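PDB 5HMA: trypsin-like serine protease from Magnetospirillum magneticum, which promotes magnetite formation and activation of the MamE protease, binding transition metal ions through a protease-like domain that is probably not itself proteolytic. Local coordinates for residues A[49-54]-A[76-81]; A[70-75]-A[162-167]; A[137-142]-A[150-155]. All coordinates share one frame; numbering follows the deposited sequence.

Contact 1: residues A[49-54]-A[76-81]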
loop_
_atom_site.group_PDB
_atom_site.type_symbol
_atom_site.label_atom_id
_atom_site.label_comp_id
_atom_site.label_asym_id
_atom_site.label_seq_id
_atom_site.Cartn_x
_atom_site.Cartn_y
_atom_site.Cartn_z
ATOM N N VAL A 49 2.254 -10.218 7.941
ATOM C CA VAL A 49 1.200 -9.309 7.540
ATOM C C VAL A 49 0.134 -9.298 8.622
ATOM O O VAL A 49 -0.253 -10.356 9.119
ATOM C CB VAL A 49 0.610 -9.709 6.177
ATOM C CG1 VAL A 49 -0.645 -8.846 5.859
ATOM C CG2 VAL A 49 1.676 -9.560 5.098
ATOM N N GLN A 50 -0.332 -8.110 8.987
ATOM C CA GLN A 50 -1.317 -7.993 10.052
ATOM C C GLN A 50 -2.666 -7.610 9.471
ATOM O O GLN A 50 -2.803 -6.575 8.816
ATOM C CB GLN A 50 -0.853 -6.977 11.102
ATOM C CG GLN A 50 0.640 -7.161 11.423
ATOM C CD GLN A 50 0.976 -6.983 12.891
ATOM O OE1 GLN A 50 0.097 -6.732 13.728
ATOM N NE2 GLN A 50 2.263 -7.112 13.213
ATOM N N VAL A 51 -3.651 -8.465 9.719
ATOM C CA VAL A 51 -4.963 -8.382 9.095
ATOM C C VAL A 51 -6.008 -8.142 10.161
ATOM O O VAL A 51 -6.012 -8.816 11.191
ATOM C CB VAL A 51 -5.279 -9.677 8.300
ATOM C CG1 VAL A 51 -6.686 -9.610 7.664
ATOM C CG2 VAL A 51 -4.174 -9.960 7.251
ATOM N N ALA A 52 -6.889 -7.174 9.920
ATOM C CA ALA A 52 -7.973 -6.872 10.847
ATOM C C ALA A 52 -9.092 -7.888 10.692
ATOM O O ALA A 52 -9.483 -8.234 9.572
ATOM C CB ALA A 52 -8.517 -5.440 10.608
ATOM N N THR A 53 -9.604 -8.384 11.813
ATOM C CA THR A 53 -10.756 -9.275 11.774
ATOM C C THR A 53 -11.721 -8.838 12.860
ATOM O O THR A 53 -11.364 -8.054 13.732
ATOM C CB THR A 53 -10.378 -10.767 11.999
ATOM O OG1 THR A 53 -10.244 -11.013 13.402
ATOM C CG2 THR A 53 -9.075 -11.125 11.284
ATOM N N THR A 54 -12.936 -9.364 12.827
ATOM C CA THR A 54 -13.902 -9.100 13.870
ATOM C C THR A 54 -13.431 -9.655 15.236
ATOM O O THR A 54 -13.957 -9.275 16.285
ATOM C CB THR A 54 -15.279 -9.705 13.499
ATOM O OG1 THR A 54 -15.094 -11.064 13.102
ATOM C CG2 THR A 54 -15.908 -8.943 12.336
ATOM N N LEU A 76 3.544 -9.560 -2.240
ATOM C CA LEU A 76 3.704 -10.571 -1.205
ATOM C C LEU A 76 2.609 -11.619 -1.334
ATOM O O LEU A 76 1.522 -11.346 -1.854
ATOM C CB LEU A 76 3.643 -9.939 0.196
ATOM C CG LEU A 76 4.455 -8.682 0.508
ATOM C CD1 LEU A 76 4.267 -8.297 1.974
ATOM C CD2 LEU A 76 5.922 -8.899 0.190
ATOM N N LYS A 77 2.888 -12.813 -0.835
ATOM C CA LYS A 77 1.863 -13.835 -0.710
ATOM C C LYS A 77 1.817 -14.312 0.739
ATOM O O LYS A 77 2.812 -14.794 1.269
ATOM C CB LYS A 77 2.140 -14.996 -1.668
ATOM C CG LYS A 77 1.337 -16.266 -1.420
ATOM C CD LYS A 77 -0.115 -16.115 -1.850
ATOM C CE LYS A 77 -0.789 -17.488 -1.965
ATOM N NZ LYS A 77 -1.087 -18.076 -0.629
ATOM N N MET A 78 0.672 -14.154 1.389
ATOM C CA MET A 78 0.492 -14.703 2.724
ATOM C C MET A 78 0.441 -16.233 2.665
ATOM O O MET A 78 -0.195 -16.814 1.771
ATOM C CB MET A 78 -0.774 -14.135 3.361
ATOM C CG MET A 78 -0.688 -12.638 3.631
ATOM S SD MET A 78 -2.079 -11.920 4.559
ATOM C CE MET A 78 -3.278 -11.645 3.241
ATOM N N GLN A 79 1.142 -16.879 3.593
ATOM C CA GLN A 79 1.131 -18.332 3.696
ATOM C C GLN A 79 -0.017 -18.737 4.606
ATOM O O GLN A 79 0.123 -18.721 5.827
ATOM C CB GLN A 79 2.453 -18.864 4.260
ATOM C CG GLN A 79 3.678 -18.244 3.629
ATOM C CD GLN A 79 3.829 -18.641 2.184
ATOM O OE1 GLN A 79 3.654 -17.821 1.279
ATOM N NE2 GLN A 79 4.151 -19.908 1.954
ATOM N N THR A 80 -1.153 -19.094 4.015
ATOM C CA THR A 80 -2.353 -19.395 4.787
ATOM C C THR A 80 -3.336 -20.183 3.944
ATOM O O THR A 80 -3.327 -20.067 2.726
ATOM C CB THR A 80 -3.038 -18.089 5.282
ATOM O OG1 THR A 80 -4.250 -18.419 5.973
ATOM C CG2 THR A 80 -3.361 -17.201 4.099
ATOM N N THR A 81 -4.192 -20.977 4.579
ATOM C CA THR A 81 -5.309 -21.585 3.856
ATOM C C THR A 81 -6.527 -20.651 3.793
ATOM O O THR A 81 -7.547 -20.994 3.208
ATOM C CB THR A 81 -5.749 -22.900 4.500
ATOM O OG1 THR A 81 -5.858 -22.708 5.914
ATOM C CG2 THR A 81 -4.738 -23.984 4.230
#
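Met78 reaches across from strand 73-78 to Val49 and Val51 of strand 47-51, its CB pointing toward them. With CG anti to the carbonyl carbon (chi1 -66°) and the next bond extended, the chain runs straight to the valines. Met78 CG comes first, lying 4.1 Å from Val49 CB and equally far from Val49 CG2. One bond on, Met78 SD makes the tightest touch, 3.6 Å from Val49 CG1, while on the Val51 side the same sulfur lies 3.9 Å from Val51 CG2. The last bend then turns CE off this line. Met78 and Val49 cross at about a right angle, the sulfur nearest CG1 and 3.8 Å from Val49 CB. Beside them Leu76 CD1 stands 4.3 Å from Val49 CG2, a looser methyl contact. Lys77, on the other face of the strand, folds its amine back onto Met78 O (NZ to O 2.9 Å) and also binds Asn31 O. Phe84 and Val34 pack on Met78, and Val10 on both valines. With an alanine in place of Met78, Val49 and Val51 would probably lose the sulfur packed on them, leaving a gap beside Phe84. Both strands pair with strand 58-68 rather than with each other, and their axes diverge by 58°: side chains meeting across the interior of the closed antiparallel six-stranded barrel, the N-terminal barrel of the trypsin-like fold.

Contact 2: residues A[70-75]-A[162-167]. With NI (nickel (II) ion), chain C.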
loop_
_atom_site.group_PDB
_atom_site.type_symbol
_atom_site.label_atom_id
_atom_site.label_comp_id
_atom_site.label_asym_id
_atom_site.label_seq_id
_atom_site.Cartn_x
_atom_site.Cartn_y
_atom_site.Cartn_z
ATOM N N GLY A 70 11.806 -0.785 -9.863
ATOM C CA GLY A 70 11.686 0.474 -10.582
ATOM C C GLY A 70 10.511 1.341 -10.153
ATOM O O GLY A 70 10.400 2.492 -10.573
ATOM N N HIS A 71 9.632 0.791 -9.319
ATOM C CA HIS A 71 8.490 1.540 -8.796
ATOM C C HIS A 71 8.350 1.366 -7.290
ATOM O O HIS A 71 7.334 1.745 -6.716
ATOM C CB HIS A 71 7.196 1.107 -9.483
ATOM C CG HIS A 71 7.225 1.249 -10.976
ATOM N ND1 HIS A 71 6.898 2.422 -11.624
ATOM C CD2 HIS A 71 7.533 0.358 -11.946
ATOM C CE1 HIS A 71 7.008 2.247 -12.929
ATOM N NE2 HIS A 71 7.391 1.002 -13.151
ATOM N N ASP A 72 9.368 0.780 -6.666
ATOM C CA ASP A 72 9.392 0.557 -5.223
ATOM C C ASP A 72 8.177 -0.234 -4.745
ATOM O O ASP A 72 7.614 0.047 -3.692
ATOM C CB ASP A 72 9.486 1.891 -4.471
ATOM C CG ASP A 72 9.738 1.710 -2.984
ATOM O OD1 ASP A 72 10.341 0.679 -2.603
ATOM O OD2 ASP A 72 9.320 2.588 -2.195
ATOM N N LEU A 73 7.770 -1.236 -5.518
ATOM C CA LEU A 73 6.687 -2.099 -5.063
ATOM C C LEU A 73 7.135 -3.553 -4.909
ATOM O O LEU A 73 8.052 -4.018 -5.592
ATOM C CB LEU A 73 5.492 -2.022 -6.013
ATOM C CG LEU A 73 4.820 -0.658 -6.165
ATOM C CD1 LEU A 73 3.577 -0.779 -7.025
ATOM C CD2 LEU A 73 4.482 -0.083 -4.810
ATOM N N ALA A 74 6.471 -4.246 -3.989
ATOM C CA ALA A 74 6.652 -5.675 -3.766
ATOM C C ALA A 74 5.292 -6.363 -3.734
ATOM O O ALA A 74 4.325 -5.841 -3.154
ATOM C CB ALA A 74 7.403 -5.931 -2.461
ATOM N N LEU A 75 5.224 -7.525 -4.376
ATOM C CA LEU A 75 4.061 -8.407 -4.303
ATOM C C LEU A 75 4.357 -9.493 -3.284
ATOM O O LEU A 75 5.312 -10.249 -3.443
ATOM C CB LEU A 75 3.745 -9.044 -5.666
ATOM C CG LEU A 75 2.582 -10.047 -5.645
ATOM C CD1 LEU A 75 1.288 -9.316 -5.349
ATOM C CD2 LEU A 75 2.481 -10.856 -6.955
ATOM N N ILE A 162 -0.691 2.915 -4.826
ATOM C CA ILE A 162 0.006 2.538 -3.606
ATOM C C ILE A 162 0.837 3.729 -3.130
ATOM O O ILE A 162 1.628 4.290 -3.887
ATOM C CB ILE A 162 0.897 1.302 -3.832
ATOM C CG1 ILE A 162 0.051 0.095 -4.251
ATOM C CG2 ILE A 162 1.708 1.021 -2.577
ATOM C CD1 ILE A 162 -0.900 -0.395 -3.164
ATOM N N ASN A 163 0.667 4.103 -1.869
ATOM C CA ASN A 163 1.225 5.352 -1.385
ATOM C C ASN A 163 2.652 5.240 -0.874
ATOM O O ASN A 163 3.083 4.181 -0.417
ATOM C CB ASN A 163 0.311 5.909 -0.301
ATOM C CG ASN A 163 -1.043 6.294 -0.859
ATOM O OD1 ASN A 163 -1.122 6.917 -1.927
ATOM N ND2 ASN A 163 -2.112 5.909 -0.168
ATOM N N ILE A 164 3.378 6.348 -0.997
ATOM C CA ILE A 164 4.730 6.506 -0.476
ATOM C C ILE A 164 4.801 7.852 0.223
ATOM O O ILE A 164 4.614 8.895 -0.416
ATOM C CB ILE A 164 5.789 6.441 -1.579
ATOM C CG1 ILE A 164 5.693 5.122 -2.364
ATOM C CG2 ILE A 164 7.191 6.669 -0.982
ATOM C CD1 ILE A 164 6.710 5.009 -3.510
ATOM N N ALA A 165 5.058 7.839 1.529
ATOM C CA ALA A 165 5.311 9.090 2.245
ATOM C C ALA A 165 6.756 9.497 2.054
ATOM O O ALA A 165 7.660 8.715 2.343
ATOM C CB ALA A 165 4.995 8.945 3.721
ATOM N N ALA A 166 6.987 10.708 1.562
ATOM C CA ALA A 166 8.357 11.186 1.419
ATOM C C ALA A 166 8.558 12.428 2.266
ATOM O O ALA A 166 7.595 13.078 2.665
ATOM C CB ALA A 166 8.688 11.469 -0.032
ATOM N N THR A 167 9.816 12.736 2.552
ATOM C CA THR A 167 10.192 13.911 3.326
ATOM C C THR A 167 10.616 15.032 2.389
ATOM O O THR A 167 11.404 14.799 1.484
ATOM C CB THR A 167 11.354 13.596 4.285
ATOM O OG1 THR A 167 10.935 12.628 5.252
ATOM C CG2 THR A 167 11.794 14.835 5.013
HETATM NI NI NI C . 8.031 0.136 -15.096
HETATM O O HOH W 1 9.805 -0.809 -14.203
HETATM O O HOH W 2 6.226 1.088 -15.938
HETATM O O HOH W 3 9.209 2.023 -15.236
#
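Leu73 and Ile162 meet methyl to methyl, Leu73 CD2 lying 3.7 Å from Ile162 CG2 and 4.0 Å from Ile162 CB. Next to them Ile164 CD1 touches the carboxylate of Asp72, 3.8 Å from OD2, the two side chains crossing obliquely. Asp72 has CG anti to its backbone nitrogen (chi1 -171°), which carries the carboxylate out toward strand 159-167; there OD2 is also hydrogen-bonded to His39 ND1, so the isoleucine methyl packs against an oxygen already engaged. Val178 touches Leu73 and Ile164, and Ile35 packs on Ile162. Asp72 itself takes positive phi and, with Leu73, faces Ile68 in a G1 beta bulge at the start of strand 73-78. Just before it, His71 turns its ring away from strand 159-167 to the nickel ion. Its NE2 is 2.2 Å from the metal, and CD2 and CE1 are equally distant from it, so the ion sits squarely off the nitrogen. Three waters and NE2 of His186, whose ring stands edge-to-face to that of His71, bind the same ion. The strands belong to different barrels, and the contact lies at the cleft between them. Asp72 and His39, with Thr148 bonded to Ala165 N, are consistent with the triad positions of a trypsin-like protease, here in an inactive domain with a metal site alongside.

Contact 3: residues A[137-142]-A[150-155]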
loop_
_atom_site.group_PDB
_atom_site.type_symbol
_atom_site.label_atom_id
_atom_site.label_comp_id
_atom_site.label_asym_id
_atom_site.label_seq_id
_atom_site.Cartn_x
_atom_site.Cartn_y
_atom_site.Cartn_z
ATOM N N LEU A 137 1.820 10.002 -8.793
ATOM C CA LEU A 137 0.852 11.002 -8.357
ATOM C C LEU A 137 1.358 11.731 -7.119
ATOM O O LEU A 137 2.178 11.201 -6.363
ATOM C CB LEU A 137 -0.484 10.349 -8.033
ATOM C CG LEU A 137 -1.074 9.401 -9.077
ATOM C CD1 LEU A 137 -2.293 8.698 -8.494
ATOM C CD2 LEU A 137 -1.438 10.173 -10.341
ATOM N N ARG A 138 0.860 12.940 -6.901
ATOM C CA ARG A 138 1.004 13.582 -5.595
ATOM C C ARG A 138 -0.350 13.955 -5.034
ATOM O O ARG A 138 -1.214 14.463 -5.750
ATOM C CB ARG A 138 1.870 14.823 -5.688
ATOM C CG ARG A 138 3.295 14.491 -5.990
ATOM C CD ARG A 138 4.147 15.705 -5.833
ATOM N NE ARG A 138 4.278 16.097 -4.437
ATOM C CZ ARG A 138 5.136 17.021 -4.028
ATOM N NH1 ARG A 138 5.219 17.344 -2.745
ATOM N NH2 ARG A 138 5.913 17.618 -4.920
ATOM N N SER A 139 -0.533 13.701 -3.748
ATOM C CA SER A 139 -1.748 14.117 -3.067
ATOM C C SER A 139 -1.455 14.412 -1.603
ATOM O O SER A 139 -0.531 13.851 -1.006
ATOM C CB SER A 139 -2.827 13.041 -3.173
ATOM O OG SER A 139 -2.708 12.144 -2.090
ATOM N N ASP A 140 -2.259 15.290 -1.024
ATOM C CA ASP A 140 -2.120 15.616 0.385
ATOM C C ASP A 140 -2.908 14.647 1.272
ATOM O O ASP A 140 -3.107 14.916 2.454
ATOM C CB ASP A 140 -2.560 17.066 0.642
ATOM C CG ASP A 140 -3.814 17.448 -0.133
ATOM O OD1 ASP A 140 -4.677 16.578 -0.351
ATOM O OD2 ASP A 140 -3.940 18.625 -0.526
ATOM N N ALA A 141 -3.355 13.522 0.711
ATOM C CA ALA A 141 -4.056 12.510 1.517
ATOM C C ALA A 141 -3.065 11.683 2.334
ATOM O O ALA A 141 -3.432 11.043 3.316
ATOM C CB ALA A 141 -4.900 11.588 0.640
ATOM N N VAL A 142 -1.810 11.690 1.903
ATOM C CA VAL A 142 -0.740 10.983 2.602
ATOM C C VAL A 142 -0.041 11.938 3.569
ATOM O O VAL A 142 0.635 12.877 3.147
ATOM C CB VAL A 142 0.239 10.380 1.597
ATOM C CG1 VAL A 142 1.458 9.790 2.304
ATOM C CG2 VAL A 142 -0.485 9.349 0.716
ATOM N N GLY A 150 0.325 1.508 1.821
ATOM C CA GLY A 150 -1.123 1.353 1.787
ATOM C C GLY A 150 -1.783 1.888 0.515
ATOM O O GLY A 150 -1.144 2.557 -0.311
ATOM N N PRO A 151 -3.077 1.595 0.342
ATOM C CA PRO A 151 -3.767 1.980 -0.892
ATOM C C PRO A 151 -4.288 3.423 -0.925
ATOM O O PRO A 151 -4.730 3.960 0.098
ATOM C CB PRO A 151 -4.945 0.995 -0.942
ATOM C CG PRO A 151 -5.282 0.790 0.502
ATOM C CD PRO A 151 -3.917 0.725 1.190
ATOM N N LEU A 152 -4.215 4.034 -2.107
ATOM C CA LEU A 152 -5.015 5.204 -2.444
ATOM C C LEU A 152 -6.281 4.723 -3.157
ATOM O O LEU A 152 -6.204 3.851 -4.032
ATOM C CB LEU A 152 -4.231 6.159 -3.342
ATOM C CG LEU A 152 -4.824 7.571 -3.424
ATOM C CD1 LEU A 152 -4.628 8.287 -2.080
ATOM C CD2 LEU A 152 -4.191 8.362 -4.558
ATOM N N VAL A 153 -7.443 5.262 -2.795
ATOM C CA VAL A 153 -8.674 4.863 -3.477
ATOM C C VAL A 153 -9.442 6.083 -3.888
ATOM O O VAL A 153 -9.255 7.163 -3.321
ATOM C CB VAL A 153 -9.582 3.949 -2.616
ATOM C CG1 VAL A 153 -8.817 2.707 -2.125
ATOM C CG2 VAL A 153 -10.192 4.730 -1.460
ATOM N N ASN A 154 -10.319 5.908 -4.874
ATOM C CA ASN A 154 -11.212 6.987 -5.254
ATOM C C ASN A 154 -12.450 6.895 -4.368
ATOM O O ASN A 154 -12.514 6.060 -3.451
ATOM C CB ASN A 154 -11.548 6.952 -6.760
ATOM C CG ASN A 154 -12.293 5.682 -7.206
ATOM O OD1 ASN A 154 -12.818 4.923 -6.396
ATOM N ND2 ASN A 154 -12.353 5.475 -8.528
ATOM N N ALA A 155 -13.430 7.740 -4.638
ATOM C CA ALA A 155 -14.606 7.805 -3.793
ATOM C C ALA A 155 -15.478 6.551 -3.926
ATOM O O ALA A 155 -16.347 6.294 -3.094
ATOM C CB ALA A 155 -15.408 9.058 -4.130
#
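Leu152 meets Leu137, Ser139 and Ala141 without any flat side chain between them: no planar group has a face or an edge in this interface. The guanidinium of Arg138 leaves on the other side of its strand for a salt bridge with Glu174. The carboxylate of Asp140 stands off the turn and binds Gln120 and Leu118 N, while the amide oxygen of Asn154 accepts from the backbone of Gln156 and Asp158. What remains is a fork of methyls. Leu152, with CG anti to the backbone nitrogen (chi1 -164°), projects toward the other segment and divides its two branches there. Its CD1 reaches the turn, 4.3 Å from Ala141 CB and at the same distance from Ser139 OG; its CD2 reaches the strand, 4.4 Å from Leu137 CD1. These are loose van der Waals distances. The two strands do not pair with each other: strand 151-153 is held between strands 100-106 and 159-167, and strand 131-139 pairs with strands 112-121, 124-128 and 173-179, so the leucine bridges the interior of the C-terminal beta barrel of the trypsin-like fold. Val101, Ala103, Val160 and Thr177 also touch Leu152 there. The Ser139 hydroxyl that meets CD1 has a second role. It accepts a hydrogen bond from Ala141 N (3.2 Å, angle at the hydrogen 155°), forming an ST turn within the type I beta turn of Ser139 to Val142. That bond helps hold OG in place and probably helps keep Ala141 CB facing Leu152. Ala141 O is taken by Gln147 NE2, in the connection that runs on to Gly150, the loop that also carries Thr148.

Overall arrangement
All three contacts are buried, and none relies on polar bonds between its segments; they differ in which part of the two-barrel domain they fill. Contact 1 lies within the N-terminal barrel and contact 3 within the C-terminal one, on opposite sides of the chain's centre, with centres about 23 Å apart. Contact 2 joins the barrels, sharing strand 73-78 with contact 1 and touching contact 3, where Asn163 N probably donates to Gly150 O. Contact 1 packs a sulfur on valines and contact 3 sets one leucine on another, with an alanine and a serine hydroxyl beside it, whereas contact 2 mixes methyls with a carboxylate and borders the nickel site, as suits a cleft.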